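Local coordinates for F5/8 type C domain protein (PDB 7JRM) that probably binds carbohydrate through its CBM51 module, as part of the mucin-targeting O-glycopeptidase ZmpB of Clostridium perfringens, at residues Val293-Ile301 against Asp319-Ser327. Sequence-based numbering, arbitrary orientation.
Sequences VDLNAVINI and DITLGDMYS
With its first torsion at 76°, Thr321 holds OG1 between its own N and carbonyl carbon, where the hydroxyl can serve both segments: it donates to Leu295 O at 3.1 Å and accepts from Asp324 N at 2.9 Å. Ile299, whose CG1 lies anti to its carbonyl carbon, lays that branch against Met325 CG at 3.8 Å while its CD1 touches Leu322 CD1. Two donors grip Leu295 O. Gly323 N is the second, 3.0 Å from Leu295 O and tilted 29° from the carbonyl plane, whereas the hydroxyl approaches almost in line with the C=O bond. Further along, Ile299 N reaches Ile320 O at 3.0 Å with an N-H...O angle of 166°, straighter than the bond from Leu322 N to Ala297 O. One water joins Ile299 O to Ile320 N, extending the backbone pairing. At the other end Leu295 CD2 meets Tyr326 CD2 obliquely at 3.7 Å, and the Tyr326 ring takes Leu322 CG over one face. Lys346 makes a cation-pi contact with that ring, and Asn344 touches Ile299, Leu322 and Met325. Thr321 N in turn donates to Asp324 OD2, whose charge is also paired with Lys316. These reciprocal bonds form a capping box, which caps helix 322-326 at Thr321, the residue that also forms a single beta bridge with Val298 in the loop leading to helix 304-314.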
ATOM      1  N   VAL A 293     -20.310  15.268   9.056  1.00 34.18           N
ATOM      2  CA  VAL A 293     -20.358  16.713   9.251  1.00 33.73           C
ATOM      3  C   VAL A 293     -21.809  17.176   9.225  1.00 29.36           C
ATOM      4  O   VAL A 293     -22.705  16.438   8.799  1.00 31.01           O
ATOM      5  CB  VAL A 293     -19.532  17.464   8.189  1.00 32.73           C
ATOM      6  CG1 VAL A 293     -18.119  16.916   8.115  1.00 37.08           C
ATOM      7  CG2 VAL A 293     -20.206  17.381   6.834  1.00 28.36           C
ATOM      8  N   ASP A 294     -22.048  18.403   9.678  1.00 29.77           N
ATOM      9  CA  ASP A 294     -23.364  19.034   9.605  1.00 25.81           C
ATOM     10  C   ASP A 294     -23.177  20.361   8.879  1.00 23.18           C
ATOM     11  O   ASP A 294     -22.777  21.356   9.488  1.00 23.86           O
ATOM     12  CB  ASP A 294     -23.967  19.230  10.992  1.00 28.70           C
ATOM     13  CG  ASP A 294     -25.361  19.840  10.947  1.00 21.61           C
ATOM     14  OD1 ASP A 294     -25.972  19.881   9.859  1.00 21.00           O
ATOM     15  OD2 ASP A 294     -25.843  20.285  12.009  1.00 29.74           O
ATOM     16  N   LEU A 295     -23.464  20.371   7.577  1.00 21.42           N
ATOM     17  CA  LEU A 295     -23.318  21.583   6.780  1.00 23.09           C
ATOM     18  C   LEU A 295     -24.325  22.664   7.150  1.00 19.77           C
ATOM     19  O   LEU A 295     -24.244  23.770   6.603  1.00 20.07           O
ATOM     20  CB  LEU A 295     -23.442  21.248   5.292  1.00 18.19           C
ATOM     21  CG  LEU A 295     -22.413  20.271   4.720  1.00 20.46           C
ATOM     22  CD1 LEU A 295     -22.561  20.163   3.211  1.00 23.11           C
ATOM     23  CD2 LEU A 295     -21.000  20.689   5.095  1.00 21.42           C
ATOM     24  N   ASN A 296     -25.255  22.385   8.063  1.00 22.88           N
ATOM     25  CA  ASN A 296     -26.249  23.358   8.495  1.00 21.00           C
ATOM     26  C   ASN A 296     -25.946  23.965   9.859  1.00 25.96           C
ATOM     27  O   ASN A 296     -26.607  24.934  10.245  1.00 27.57           O
ATOM     28  CB  ASN A 296     -27.640  22.714   8.532  1.00 19.12           C
ATOM     29  CG  ASN A 296     -28.072  22.185   7.181  1.00 20.75           C
ATOM     30  OD1 ASN A 296     -28.497  21.037   7.058  1.00 20.04           O
ATOM     31  ND2 ASN A 296     -27.965  23.021   6.156  1.00 16.16           N
ATOM     32  N   ALA A 297     -24.973  23.426  10.592  1.00 23.10           N
ATOM     33  CA  ALA A 297     -24.660  23.940  11.920  1.00 25.64           C
ATOM     34  C   ALA A 297     -24.082  25.347  11.833  1.00 24.37           C
ATOM     35  O   ALA A 297     -23.272  25.651  10.953  1.00 23.39           O
ATOM     36  CB  ALA A 297     -23.677  23.010  12.630  1.00 28.31           C
ATOM     37  N   VAL A 298     -24.499  26.206  12.757  1.00 27.02           N
ATOM     38  CA  VAL A 298     -24.058  27.596  12.763  1.00 26.83           C
ATOM     39  C   VAL A 298     -22.644  27.678  13.321  1.00 25.51           C
ATOM     40  O   VAL A 298     -22.300  26.998  14.296  1.00 28.01           O
ATOM     41  CB  VAL A 298     -25.037  28.470  13.570  1.00 27.57           C
ATOM     42  CG1 VAL A 298     -25.252  27.895  14.963  1.00 33.30           C
ATOM     43  CG2 VAL A 298     -24.539  29.908  13.650  1.00 30.21           C
ATOM     44  N   ILE A 299     -21.814  28.505  12.691  1.00 22.37           N
ATOM     45  CA  ILE A 299     -20.444  28.746  13.132  1.00 28.52           C
ATOM     46  C   ILE A 299     -20.433  29.989  14.009  1.00 25.18           C
ATOM     47  O   ILE A 299     -21.034  31.011  13.658  1.00 26.93           O
ATOM     48  CB  ILE A 299     -19.494  28.908  11.933  1.00 26.00           C
ATOM     49  CG1 ILE A 299     -19.532  27.660  11.051  1.00 26.96           C
ATOM     50  CG2 ILE A 299     -18.075  29.190  12.407  1.00 27.25           C
ATOM     51  CD1 ILE A 299     -19.221  26.378  11.793  1.00 22.98           C
ATOM     52  N   ASN A 300     -19.752  29.904  15.150  1.00 29.57           N
ATOM     53  CA  ASN A 300     -19.643  31.035  16.065  1.00 27.00           C
ATOM     54  C   ASN A 300     -18.591  32.001  15.534  1.00 30.40           C
ATOM     55  O   ASN A 300     -17.398  31.682  15.509  1.00 33.39           O
ATOM     56  CB  ASN A 300     -19.290  30.555  17.471  1.00 32.98           C
ATOM     57  CG  ASN A 300     -19.166  31.697  18.462  1.00 32.16           C
ATOM     58  OD1 ASN A 300     -18.099  31.927  19.030  1.00 35.13           O
ATOM     59  ND2 ASN A 300     -20.261  32.418  18.672  1.00 30.94           N
ATOM     60  N   ILE A 301     -19.032  33.180  15.105  1.00 28.64           N
ATOM     61  CA  ILE A 301     -18.132  34.221  14.616  1.00 27.24           C
ATOM     62  C   ILE A 301     -18.268  35.437  15.525  1.00 29.92           C
ATOM     63  O   ILE A 301     -19.167  36.266  15.319  1.00 26.40           O
ATOM     64  CB  ILE A 301     -18.433  34.579  13.151  1.00 24.11           C
ATOM     65  CG1 ILE A 301     -18.471  33.315  12.290  1.00 29.34           C
ATOM     66  CG2 ILE A 301     -17.399  35.558  12.618  1.00 23.87           C
ATOM     67  CD1 ILE A 301     -18.849  33.569  10.846  1.00 28.76           C
ATOM     68  N   ASP A 319     -27.132  33.651   9.928  1.00 38.30           N
ATOM     69  CA  ASP A 319     -26.047  32.788  10.371  1.00 34.87           C
ATOM     70  C   ASP A 319     -25.227  32.274   9.193  1.00 34.15           C
ATOM     71  O   ASP A 319     -25.736  32.071   8.087  1.00 29.79           O
ATOM     72  CB  ASP A 319     -26.602  31.606  11.165  1.00 37.41           C
ATOM     73  CG  ASP A 319     -27.735  32.006  12.088  1.00 45.42           C
ATOM     74  OD1 ASP A 319     -28.906  31.910  11.668  1.00 41.94           O
ATOM     75  OD2 ASP A 319     -27.453  32.415  13.235  1.00 42.02           O
ATOM     76  N   ILE A 320     -23.938  32.067   9.446  1.00 33.03           N
ATOM     77  CA  ILE A 320     -23.026  31.445   8.491  1.00 31.11           C
ATOM     78  C   ILE A 320     -22.815  30.003   8.927  1.00 28.46           C
ATOM     79  O   ILE A 320     -22.423  29.740  10.070  1.00 27.19           O
ATOM     80  CB  ILE A 320     -21.693  32.204   8.410  1.00 32.43           C
ATOM     81  CG1 ILE A 320     -21.907  33.602   7.826  1.00 26.63           C
ATOM     82  CG2 ILE A 320     -20.687  31.425   7.573  1.00 28.81           C
ATOM     83  CD1 ILE A 320     -22.442  33.600   6.411  1.00 33.55           C
ATOM     84  N   THR A 321     -23.078  29.067   8.021  1.00 21.87           N
ATOM     85  CA  THR A 321     -23.027  27.645   8.318  1.00 24.69           C
ATOM     86  C   THR A 321     -21.667  27.059   7.945  1.00 23.85           C
ATOM     87  O   THR A 321     -20.847  27.693   7.277  1.00 22.50           O
ATOM     88  CB  THR A 321     -24.146  26.907   7.575  1.00 25.01           C
ATOM     89  OG1 THR A 321     -23.796  26.774   6.192  1.00 23.28           O
ATOM     90  CG2 THR A 321     -25.457  27.676   7.688  1.00 25.67           C
ATOM     91  N   LEU A 322     -21.434  25.825   8.400  1.00 21.23           N
ATOM     92  CA  LEU A 322     -20.231  25.106   7.989  1.00 23.30           C
ATOM     93  C   LEU A 322     -20.237  24.856   6.488  1.00 21.53           C
ATOM     94  O   LEU A 322     -19.194  24.947   5.832  1.00 22.06           O
ATOM     95  CB  LEU A 322     -20.117  23.786   8.753  1.00 21.28           C
ATOM     96  CG  LEU A 322     -18.843  22.964   8.552  1.00 26.43           C
ATOM     97  CD1 LEU A 322     -17.651  23.670   9.175  1.00 22.34           C
ATOM     98  CD2 LEU A 322     -19.010  21.570   9.135  1.00 23.19           C
ATOM     99  N   GLY A 323     -21.408  24.535   5.929  1.00 21.19           N
ATOM    100  CA  GLY A 323     -21.521  24.437   4.484  1.00 17.88           C
ATOM    101  C   GLY A 323     -21.172  25.739   3.793  1.00 22.91           C
ATOM    102  O   GLY A 323     -20.553  25.742   2.726  1.00 24.34           O
ATOM    103  N   ASP A 324     -21.565  26.866   4.393  1.00 24.48           N
ATOM    104  CA  ASP A 324     -21.110  28.161   3.900  1.00 24.39           C
ATOM    105  C   ASP A 324     -19.595  28.280   4.004  1.00 23.49           C
ATOM    106  O   ASP A 324     -18.934  28.728   3.062  1.00 19.88           O
ATOM    107  CB  ASP A 324     -21.784  29.293   4.677  1.00 27.03           C
ATOM    108  CG  ASP A 324     -23.228  29.501   4.273  1.00 27.49           C
ATOM    109  OD1 ASP A 324     -23.537  29.367   3.071  1.00 22.21           O
ATOM    110  OD2 ASP A 324     -24.054  29.805   5.159  1.00 27.85           O
ATOM    111  N   MET A 325     -19.028  27.868   5.143  1.00 22.27           N
ATOM    112  CA  MET A 325     -17.586  27.976   5.340  1.00 21.84           C
ATOM    113  C   MET A 325     -16.823  27.086   4.366  1.00 21.47           C
ATOM    114  O   MET A 325     -15.770  27.479   3.850  1.00 22.95           O
ATOM    115  CB  MET A 325     -17.224  27.626   6.783  1.00 22.68           C
ATOM    116  CG  MET A 325     -17.791  28.586   7.815  1.00 19.51           C
ATOM    117  SD  MET A 325     -17.141  30.260   7.645  1.00 29.02           S
ATOM    118  CE  MET A 325     -15.385  29.964   7.793  1.00 13.84           C
ATOM    119  N   TYR A 326     -17.341  25.884   4.098  1.00 19.79           N
ATOM    120  CA  TYR A 326     -16.685  24.978   3.162  1.00 24.81           C
ATOM    121  C   TYR A 326     -16.664  25.524   1.741  1.00 21.93           C
ATOM    122  O   TYR A 326     -15.863  25.057   0.923  1.00 19.29           O
ATOM    123  CB  TYR A 326     -17.377  23.613   3.173  1.00 21.99           C
ATOM    124  CG  TYR A 326     -16.980  22.716   4.325  1.00 23.51           C
ATOM    125  CD1 TYR A 326     -16.136  23.171   5.330  1.00 28.21           C
ATOM    126  CD2 TYR A 326     -17.449  21.410   4.406  1.00 22.68           C
ATOM    127  CE1 TYR A 326     -15.772  22.353   6.384  1.00 28.25           C
ATOM    128  CE2 TYR A 326     -17.091  20.584   5.456  1.00 30.25           C
ATOM    129  CZ  TYR A 326     -16.251  21.061   6.442  1.00 29.31           C
ATOM    130  OH  TYR A 326     -15.890  20.246   7.491  1.00 36.07           O
ATOM    131  N   SER A 327     -17.517  26.497   1.431  1.00 24.06           N
ATOM    132  CA  SER A 327     -17.635  27.022   0.078  1.00 25.99           C
ATOM    133  C   SER A 327     -16.694  28.188  -0.208  1.00 26.76           C
ATOM    134  O   SER A 327     -16.603  28.613  -1.365  1.00 23.96           O
ATOM    135  CB  SER A 327     -19.080  27.453  -0.191  1.00 25.37           C
ATOM    136  OG  SER A 327     -19.262  28.828   0.088  1.00 25.80           O
TER
HETATM  137  O   HOH W   1     -22.953  32.731  11.806  1.00 34.39           O